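Local coordinates for protein ditrans,polycis-undecaprenyl-diphosphate synthase ((2E,6E)-farnesyl-diphosphate specific) (Acinetobacter baumannii, PDB 6ACS) that probably condenses eight isopentenyl diphosphate units in turn onto farnesyl diphosphate, yielding undecaprenyl diphosphate, the precursor of the lipid carrier used in bacterial cell-wall synthesis, at residues L77-L80 with L81-T84; I102-R105 with S106-P109; I143-A146 with A147-A151. All blocks are in the same frame, centred on the assembly; numbering follows the deposited sequence.

Contact 1: residues L77-L80 with L81-T84; sequences LMKL and LEET
Lys79 holds CG opposite its backbone N (chi1 -177°) and then bends at chi2 (59°), which carries its chain forward along the helix over Glu82 and Glu83. Glu82, extended beyond CG, crosses the lysine at about a right angle, and its OE1 lies 3.9 Å from Lys79 NZ, a long salt bridge. Glu83 bends round to place OE1 3.3 Å from Lys79 CE, the two chains crossing at a slant, while the charged nitrogen stays beyond salt-bridge distance. One ammonium thus has a long pairing at i+3 and a looser electrostatic one at i+4. On another side of the turn, Thr84 has OG1 beside its own N (chi1 -56°), from where the hydroxyl donates to Leu80 O at 2.7 Å, a familiar habit of threonine inside a helix. Thr84 N reaches the same Leu80 O, at 2.9 Å, from the opposite face of the carbonyl plane, so one oxygen is gripped by two donors of a single residue. On the apolar side, Met78 CE touches Leu81 CD2 at 4.2 Å. Helix 71-95 packs Met78, Leu81 and Glu82 on Leu112 of helix 110-123, and Leu81 also on Val135, just after strand 129-134.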
ATOM      1  N   LEU B  77      11.383   4.696  26.056  1.00 40.87           N
ATOM      2  CA  LEU B  77      10.631   3.832  25.152  1.00 42.30           C
ATOM      3  C   LEU B  77      11.380   2.534  24.887  1.00 40.47           C
ATOM      4  O   LEU B  77      10.776   1.455  24.859  1.00 40.42           O
ATOM      5  CB  LEU B  77      10.349   4.566  23.841  1.00 40.46           C
ATOM      6  CG  LEU B  77       9.333   5.698  23.922  1.00 43.17           C
ATOM      7  CD1 LEU B  77       9.373   6.543  22.660  1.00 46.96           C
ATOM      8  CD2 LEU B  77       7.933   5.116  24.145  1.00 44.49           C
ATOM      9  N   MET B  78      12.703   2.615  24.724  1.00 40.40           N
ATOM     10  CA  MET B  78      13.503   1.415  24.503  1.00 44.23           C
ATOM     11  C   MET B  78      13.463   0.498  25.715  1.00 40.47           C
ATOM     12  O   MET B  78      13.335  -0.724  25.579  1.00 40.39           O
ATOM     13  CB  MET B  78      14.952   1.803  24.205  1.00 45.58           C
ATOM     14  CG  MET B  78      15.162   2.559  22.916  1.00 55.44           C
ATOM     15  SD  MET B  78      15.062   1.515  21.463  1.00 61.04           S
ATOM     16  CE  MET B  78      13.320   1.590  21.040  1.00 60.70           C
ATOM     17  N   LYS B  79      13.586   1.070  26.912  1.00 40.76           N
ATOM     18  CA  LYS B  79      13.508   0.259  28.123  1.00 40.99           C
ATOM     19  C   LYS B  79      12.136  -0.389  28.256  1.00 41.02           C
ATOM     20  O   LYS B  79      12.020  -1.552  28.668  1.00 41.09           O
ATOM     21  CB  LYS B  79      13.826   1.118  29.348  1.00 43.01           C
ATOM     22  CG  LYS B  79      13.847   0.327  30.638  1.00 55.50           C
ATOM     23  CD  LYS B  79      14.886  -0.787  30.552  1.00 66.43           C
ATOM     24  CE  LYS B  79      14.544  -1.953  31.470  1.00 73.12           C
ATOM     25  NZ  LYS B  79      15.617  -2.991  31.469  1.00 75.74           N
ATOM     26  N   LEU B  80      11.081   0.350  27.911  1.00 41.01           N
ATOM     27  CA  LEU B  80       9.742  -0.217  27.988  1.00 43.58           C
ATOM     28  C   LEU B  80       9.605  -1.385  27.025  1.00 41.26           C
ATOM     29  O   LEU B  80       9.042  -2.427  27.374  1.00 40.91           O
ATOM     30  CB  LEU B  80       8.705   0.863  27.691  1.00 45.38           C
ATOM     31  CG  LEU B  80       7.254   0.529  28.010  1.00 46.85           C
ATOM     32  CD1 LEU B  80       7.108   0.087  29.463  1.00 41.54           C
ATOM     33  CD2 LEU B  80       6.390   1.751  27.728  1.00 49.87           C
ATOM     34  N   LEU B  81      10.129  -1.226  25.810  1.00 41.39           N
ATOM     35  CA  LEU B  81      10.103  -2.312  24.837  1.00 40.31           C
ATOM     36  C   LEU B  81      10.855  -3.532  25.354  1.00 40.36           C
ATOM     37  O   LEU B  81      10.362  -4.663  25.254  1.00 40.70           O
ATOM     38  CB  LEU B  81      10.701  -1.827  23.511  1.00 40.01           C
ATOM     39  CG  LEU B  81      10.828  -2.845  22.385  1.00 42.14           C
ATOM     40  CD1 LEU B  81       9.452  -3.371  22.002  1.00 43.28           C
ATOM     41  CD2 LEU B  81      11.513  -2.201  21.179  1.00 40.04           C
ATOM     42  N   GLU B  82      12.039  -3.321  25.931  1.00 40.43           N
ATOM     43  CA  GLU B  82      12.815  -4.446  26.457  1.00 44.60           C
ATOM     44  C   GLU B  82      12.055  -5.175  27.563  1.00 43.02           C
ATOM     45  O   GLU B  82      11.984  -6.415  27.583  1.00 42.30           O
ATOM     46  CB  GLU B  82      14.169  -3.957  26.972  1.00 45.87           C
ATOM     47  CG  GLU B  82      15.089  -3.417  25.892  1.00 53.00           C
ATOM     48  CD  GLU B  82      16.317  -2.727  26.460  1.00 59.49           C
ATOM     49  OE1 GLU B  82      16.346  -2.475  27.682  1.00 60.48           O
ATOM     50  OE2 GLU B  82      17.254  -2.438  25.685  1.00 61.92           O
ATOM     51  N   GLU B  83      11.483  -4.417  28.501  1.00 43.84           N
ATOM     52  CA  GLU B  83      10.736  -5.036  29.591  1.00 47.86           C
ATOM     53  C   GLU B  83       9.515  -5.776  29.063  1.00 45.15           C
ATOM     54  O   GLU B  83       9.142  -6.834  29.586  1.00 43.97           O
ATOM     55  CB  GLU B  83      10.320  -3.975  30.610  1.00 56.14           C
ATOM     56  CG  GLU B  83      10.143  -4.509  32.012  1.00 68.33           C
ATOM     57  CD  GLU B  83      11.192  -3.972  32.962  1.00 77.47           C
ATOM     58  OE1 GLU B  83      11.622  -2.810  32.779  1.00 78.99           O
ATOM     59  OE2 GLU B  83      11.592  -4.713  33.886  1.00 82.20           O
ATOM     60  N   THR B  84       8.880  -5.236  28.024  1.00 43.15           N
ATOM     61  CA  THR B  84       7.702  -5.884  27.460  1.00 48.50           C
ATOM     62  C   THR B  84       8.068  -7.184  26.749  1.00 51.77           C
ATOM     63  O   THR B  84       7.343  -8.183  26.856  1.00 48.56           O
ATOM     64  CB  THR B  84       6.990  -4.910  26.523  1.00 54.76           C
ATOM     65  OG1 THR B  84       6.683  -3.703  27.246  1.00 52.19           O
ATOM     66  CG2 THR B  84       5.708  -5.527  25.974  1.00 55.82           C
TER

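Contact 2: residues I102-R105 with S106-P109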
ATOM      1  N   ILE B 102      10.598  -6.758  12.976  1.00 23.96           N
ATOM      2  CA  ILE B 102      10.984  -6.192  11.685  1.00 23.79           C
ATOM      3  C   ILE B 102      11.346  -4.731  11.883  1.00 24.84           C
ATOM      4  O   ILE B 102      10.883  -4.074  12.823  1.00 25.64           O
ATOM      5  CB  ILE B 102       9.892  -6.319  10.606  1.00 23.77           C
ATOM      6  CG1 ILE B 102       8.608  -5.654  11.101  1.00 23.80           C
ATOM      7  CG2 ILE B 102       9.679  -7.801  10.234  1.00 25.50           C
ATOM      8  CD1 ILE B 102       7.453  -5.725  10.088  1.00 25.85           C
ATOM      9  N   GLY B 103      12.198  -4.229  10.995  1.00 24.63           N
ATOM     10  CA  GLY B 103      12.673  -2.867  11.069  1.00 25.98           C
ATOM     11  C   GLY B 103      14.182  -2.799  11.055  1.00 31.03           C
ATOM     12  O   GLY B 103      14.887  -3.809  11.023  1.00 27.55           O
ATOM     13  N   ASP B 104      14.674  -1.569  11.071  1.00 26.88           N
ATOM     14  CA  ASP B 104      16.098  -1.280  11.027  1.00 31.27           C
ATOM     15  C   ASP B 104      16.697  -1.562  12.392  1.00 34.94           C
ATOM     16  O   ASP B 104      16.245  -1.005  13.398  1.00 36.72           O
ATOM     17  CB  ASP B 104      16.281   0.179  10.622  1.00 32.90           C
ATOM     18  CG  ASP B 104      17.728   0.569  10.370  1.00 38.64           C
ATOM     19  OD1 ASP B 104      18.675  -0.221  10.598  1.00 40.63           O
ATOM     20  OD2 ASP B 104      17.900   1.719   9.920  1.00 41.70           O
ATOM     21  N   ARG B 105      17.695  -2.432  12.439  1.00 30.90           N
ATOM     22  CA  ARG B 105      18.332  -2.722  13.714  1.00 34.17           C
ATOM     23  C   ARG B 105      19.660  -2.009  13.862  1.00 36.84           C
ATOM     24  O   ARG B 105      20.232  -2.028  14.956  1.00 41.76           O
ATOM     25  CB  ARG B 105      18.534  -4.237  13.889  1.00 35.65           C
ATOM     26  CG  ARG B 105      17.229  -5.027  13.830  1.00 35.61           C
ATOM     27  CD  ARG B 105      17.405  -6.497  14.212  1.00 35.81           C
ATOM     28  NE  ARG B 105      16.163  -7.247  13.989  1.00 31.42           N
ATOM     29  CZ  ARG B 105      16.001  -8.539  14.274  1.00 37.96           C
ATOM     30  NH1 ARG B 105      17.002  -9.239  14.800  1.00 40.39           N
ATOM     31  NH2 ARG B 105      14.838  -9.130  14.042  1.00 36.84           N
ATOM     32  N   SER B 106      20.126  -1.336  12.810  1.00 37.64           N
ATOM     33  CA  SER B 106      21.493  -0.825  12.811  1.00 42.62           C
ATOM     34  C   SER B 106      21.705   0.295  13.821  1.00 48.16           C
ATOM     35  O   SER B 106      22.846   0.524  14.237  1.00 57.13           O
ATOM     36  CB  SER B 106      21.883  -0.363  11.405  1.00 42.39           C
ATOM     37  OG  SER B 106      21.133   0.769  10.999  1.00 44.76           O
ATOM     38  N   ARG B 107      20.652   0.996  14.232  1.00 47.85           N
ATOM     39  CA  ARG B 107      20.793   2.077  15.198  1.00 53.75           C
ATOM     40  C   ARG B 107      20.137   1.773  16.541  1.00 52.91           C
ATOM     41  O   ARG B 107      19.983   2.680  17.365  1.00 56.94           O
ATOM     42  CB  ARG B 107      20.273   3.390  14.609  1.00 63.30           C
ATOM     43  CG  ARG B 107      21.085   3.846  13.392  1.00 71.40           C
ATOM     44  CD  ARG B 107      20.697   5.233  12.906  1.00 77.71           C
ATOM     45  NE  ARG B 107      19.257   5.377  12.710  1.00 83.44           N
ATOM     46  CZ  ARG B 107      18.618   5.051  11.590  1.00 84.87           C
ATOM     47  NH1 ARG B 107      19.291   4.565  10.554  1.00 85.88           N
ATOM     48  NH2 ARG B 107      17.303   5.214  11.504  1.00 83.33           N
ATOM     49  N   LEU B 108      19.765   0.511  16.797  1.00 46.25           N
ATOM     50  CA  LEU B 108      19.169   0.171  18.079  1.00 43.18           C
ATOM     51  C   LEU B 108      20.252  -0.108  19.120  1.00 44.82           C
ATOM     52  O   LEU B 108      21.357  -0.537  18.772  1.00 45.77           O
ATOM     53  CB  LEU B 108      18.283  -1.056  17.947  1.00 42.02           C
ATOM     54  CG  LEU B 108      17.066  -0.939  17.045  1.00 42.66           C
ATOM     55  CD1 LEU B 108      16.297  -2.250  17.089  1.00 39.90           C
ATOM     56  CD2 LEU B 108      16.202   0.218  17.521  1.00 42.08           C
ATOM     57  N   PRO B 109      19.956   0.103  20.404  1.00 44.72           N
ATOM     58  CA  PRO B 109      20.927  -0.275  21.439  1.00 49.99           C
ATOM     59  C   PRO B 109      21.258  -1.755  21.327  1.00 50.16           C
ATOM     60  O   PRO B 109      20.390  -2.587  21.048  1.00 45.37           O
ATOM     61  CB  PRO B 109      20.195   0.037  22.753  1.00 49.83           C
ATOM     62  CG  PRO B 109      19.083   0.972  22.386  1.00 50.13           C
ATOM     63  CD  PRO B 109      18.701   0.631  20.974  1.00 45.07           C
TER
HETATM   64  O   HOH W   1      15.526   3.626   9.366  1.00 49.78           O
HETATM   65  O   HOH W   2      17.650   1.266  13.838  1.00 50.09           O
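Asp104 meets Ser106 and Arg107 through its carboxylate, a worked case of the Asx turn. From CB, CG is set opposite the backbone N (chi1 -173°), swinging the carboxylate over the residues that follow. CG lies 3.5 Å from Ser106 OG. OD1 accepts twice from Ser106: the hydroxyl OG comes in on the syn side at 2.7 Å, 20° out of the carboxylate plane, and the backbone N approaches from above that plane at 2.9 Å, the bond that defines the Asx turn. OD2 turns to Arg107, where NH1 stands 3.2 Å away. The carboxylate and guanidinium planes are 89° apart and OD2 sits well out of the guanidinium plane, so this salt bridge works by charge alone, with no N-H directed at the oxygen. A water ties the same two groups together, donating to OD2 and accepting from Arg107 NH2; a second joins Asp104 O to Arg107 N. Further along, Leu108 N closes a type I turn on Arg105 O at 3.2 Å, and Leu108 CG rests 3.7 Å from Asp104 O. Arg105 extends the other way, its NH2 in a salt bridge with Glu120 and a hydrogen bond to Phe101 O. The loop joins strand 97-102 to helix 110-123, with Pro109 in the N-cap position of that helix. The serine side of the carboxylate is fixed by two directed bonds, whereas the arginine side depends on electrostatics and water. The poor order of Arg107 is consistent with that difference, and two donors plus a nearby guanidinium would probably favour the ionised form of Asp104.

Contact 3: residues I143-A146 with A147-A151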
ATOM      1  N   ILE B 143      11.193  -1.523   1.750  1.00 18.83           N
ATOM      2  CA  ILE B 143      11.327  -1.660   0.308  1.00 20.99           C
ATOM      3  C   ILE B 143      12.718  -1.235  -0.158  1.00 20.64           C
ATOM      4  O   ILE B 143      13.353  -1.924  -0.970  1.00 20.62           O
ATOM      5  CB  ILE B 143      10.207  -0.853  -0.367  1.00 19.94           C
ATOM      6  CG1 ILE B 143       8.877  -1.613  -0.224  1.00 22.56           C
ATOM      7  CG2 ILE B 143      10.531  -0.547  -1.834  1.00 18.91           C
ATOM      8  CD1 ILE B 143       7.641  -0.736  -0.408  1.00 21.82           C
ATOM      9  N   ALA B 144      13.220  -0.098   0.341  1.00 20.18           N
ATOM     10  CA  ALA B 144      14.543   0.348  -0.097  1.00 19.47           C
ATOM     11  C   ALA B 144      15.642  -0.568   0.438  1.00 21.96           C
ATOM     12  O   ALA B 144      16.668  -0.752  -0.217  1.00 23.58           O
ATOM     13  CB  ALA B 144      14.784   1.817   0.310  1.00 21.96           C
ATOM     14  N   ASN B 145      15.432  -1.165   1.614  1.00 22.36           N
ATOM     15  CA  ASN B 145      16.373  -2.142   2.156  1.00 25.11           C
ATOM     16  C   ASN B 145      16.423  -3.396   1.285  1.00 22.25           C
ATOM     17  O   ASN B 145      17.509  -3.940   1.020  1.00 23.24           O
ATOM     18  CB  ASN B 145      15.953  -2.487   3.587  1.00 23.26           C
ATOM     19  CG  ASN B 145      16.895  -3.467   4.255  1.00 27.08           C
ATOM     20  OD1 ASN B 145      16.549  -4.625   4.511  1.00 31.99           O
ATOM     21  ND2 ASN B 145      18.084  -3.009   4.549  1.00 22.27           N
ATOM     22  N   ALA B 146      15.254  -3.858   0.826  1.00 21.44           N
ATOM     23  CA  ALA B 146      15.218  -4.952  -0.142  1.00 21.83           C
ATOM     24  C   ALA B 146      15.979  -4.574  -1.421  1.00 21.96           C
ATOM     25  O   ALA B 146      16.766  -5.368  -1.963  1.00 21.62           O
ATOM     26  CB  ALA B 146      13.759  -5.313  -0.462  1.00 20.81           C
ATOM     27  N   ALA B 147      15.753  -3.355  -1.915  1.00 22.24           N
ATOM     28  CA  ALA B 147      16.440  -2.910  -3.133  1.00 21.73           C
ATOM     29  C   ALA B 147      17.949  -2.860  -2.935  1.00 24.60           C
ATOM     30  O   ALA B 147      18.723  -3.209  -3.844  1.00 23.41           O
ATOM     31  CB  ALA B 147      15.907  -1.538  -3.560  1.00 20.65           C
ATOM     32  N   LYS B 148      18.382  -2.437  -1.746  1.00 22.37           N
ATOM     33  CA  LYS B 148      19.802  -2.399  -1.424  1.00 23.45           C
ATOM     34  C   LYS B 148      20.396  -3.797  -1.441  1.00 22.15           C
ATOM     35  O   LYS B 148      21.477  -4.011  -1.982  1.00 22.21           O
ATOM     36  CB  LYS B 148      20.016  -1.748  -0.055  1.00 22.67           C
ATOM     37  CG  LYS B 148      21.466  -1.779   0.409  1.00 23.49           C
ATOM     38  CD  LYS B 148      21.668  -0.983   1.720  1.00 29.76           C
ATOM     39  CE  LYS B 148      21.164  -1.729   2.933  0.59 31.91           C
ATOM     40  NZ  LYS B 148      21.733  -1.124   4.176  0.59 36.73           N
ATOM     41  N   GLN B 149      19.707  -4.763  -0.825  1.00 21.52           N
ATOM     42  CA  GLN B 149      20.238  -6.121  -0.800  1.00 21.74           C
ATOM     43  C   GLN B 149      20.348  -6.707  -2.202  1.00 23.19           C
ATOM     44  O   GLN B 149      21.343  -7.374  -2.538  1.00 26.16           O
ATOM     45  CB  GLN B 149      19.344  -7.006   0.061  1.00 22.90           C
ATOM     46  CG  GLN B 149      19.346  -6.669   1.525  1.00 28.79           C
ATOM     47  CD  GLN B 149      18.399  -7.583   2.266  1.00 35.79           C
ATOM     48  OE1 GLN B 149      18.543  -8.801   2.205  1.00 31.86           O
ATOM     49  NE2 GLN B 149      17.393  -7.010   2.915  1.00 41.51           N
ATOM     50  N   VAL B 150      19.329  -6.482  -3.028  1.00 22.64           N
ATOM     51  CA  VAL B 150      19.370  -6.957  -4.412  1.00 23.67           C
ATOM     52  C   VAL B 150      20.525  -6.310  -5.170  1.00 25.50           C
ATOM     53  O   VAL B 150      21.292  -6.985  -5.878  1.00 24.03           O
ATOM     54  CB  VAL B 150      18.026  -6.666  -5.101  1.00 24.91           C
ATOM     55  CG1 VAL B 150      18.138  -6.907  -6.587  1.00 28.96           C
ATOM     56  CG2 VAL B 150      16.957  -7.566  -4.504  1.00 27.67           C
ATOM     57  N   ALA B 151      20.675  -4.993  -5.024  1.00 22.52           N
ATOM     58  CA  ALA B 151      21.761  -4.293  -5.711  1.00 24.69           C
ATOM     59  C   ALA B 151      23.131  -4.719  -5.193  1.00 25.75           C
ATOM     60  O   ALA B 151      24.098  -4.757  -5.959  1.00 28.46           O
ATOM     61  CB  ALA B 151      21.588  -2.792  -5.544  1.00 25.25           C
TER
HETATM   62  O   HOH W   3      18.839  -0.340   4.639  1.00 39.08           O
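Asn145 and Gln149, one helical turn apart, set their amides obliquely against each other, the two planes 56° apart. Gln149 NE2 donates to Asn145 OD1 at 3.0 Å, but the bond is far from straight: the N-H...O angle is 131°, and NE2 stands above the plane of the Asn145 amide, away from its lone pairs. From the other end the fit is better, because OD1 is only slightly tilted from the Gln149 amide plane. The glutamine reaches this place with CG beside its own N (chi1 -67°) and an extended chain beyond, which also lays its CG 3.3 Å from Asn145 O. The other branch of the asparagine amide serves Lys148. In the conformer described, one of two deposited, Lys148 bends at chi3 and crosses the asparagine aslant, its CE 3.7 Å from Asn145 ND2. In that conformer the two nitrogens, both donors, share a water, which accepts from ND2 at 2.8 Å and from Lys148 NZ at 3.0 Å. The amide is thus acceptor toward i+4 and donor, through water, toward i+3. Alanines, with Ile143 and Val150, make up the packed side. Val150 CG2 lies 3.4 Å from Ala146 O, beside the carbonyl that also accepts Val150 N. Phe169 of helix 166-170 packs on Ala146 and Ala147, while Tyr172 covers Ala146, Gln149 and Val150. Ile143 meets Ile143 of the second subunit, Ala147 also packs on Phe169 of the second subunit, and Lys148 touches its Ala161. With this mainly apolar interface side, helix 139-155 is an amphipathic interface helix, part of the dimer contact of this homodimeric cis-prenyltransferase.

Contacts 1 and 3 each lie along a single helix, 71-95 and 139-155 respectively, whereas contact 2 lies in the loop between a strand and a helix. Contacts 1 and 2 are at the surface; contact 3 is largely buried, partly by the second subunit. Their chemistry follows: loosely paired charges in 77-84, a carboxylate-centred turn with bridging waters in 102-109, and amides and a water-bridged lysine beside alanines in 143-151. Contacts 1 and 2 touch directly, Met78 SD lying 3.8 Å from Pro109 CD, and both pack on helix 110-123. Contact 3 stands apart, its nearest atoms about 7 Å from contact 2 and about 18 Å from contact 1.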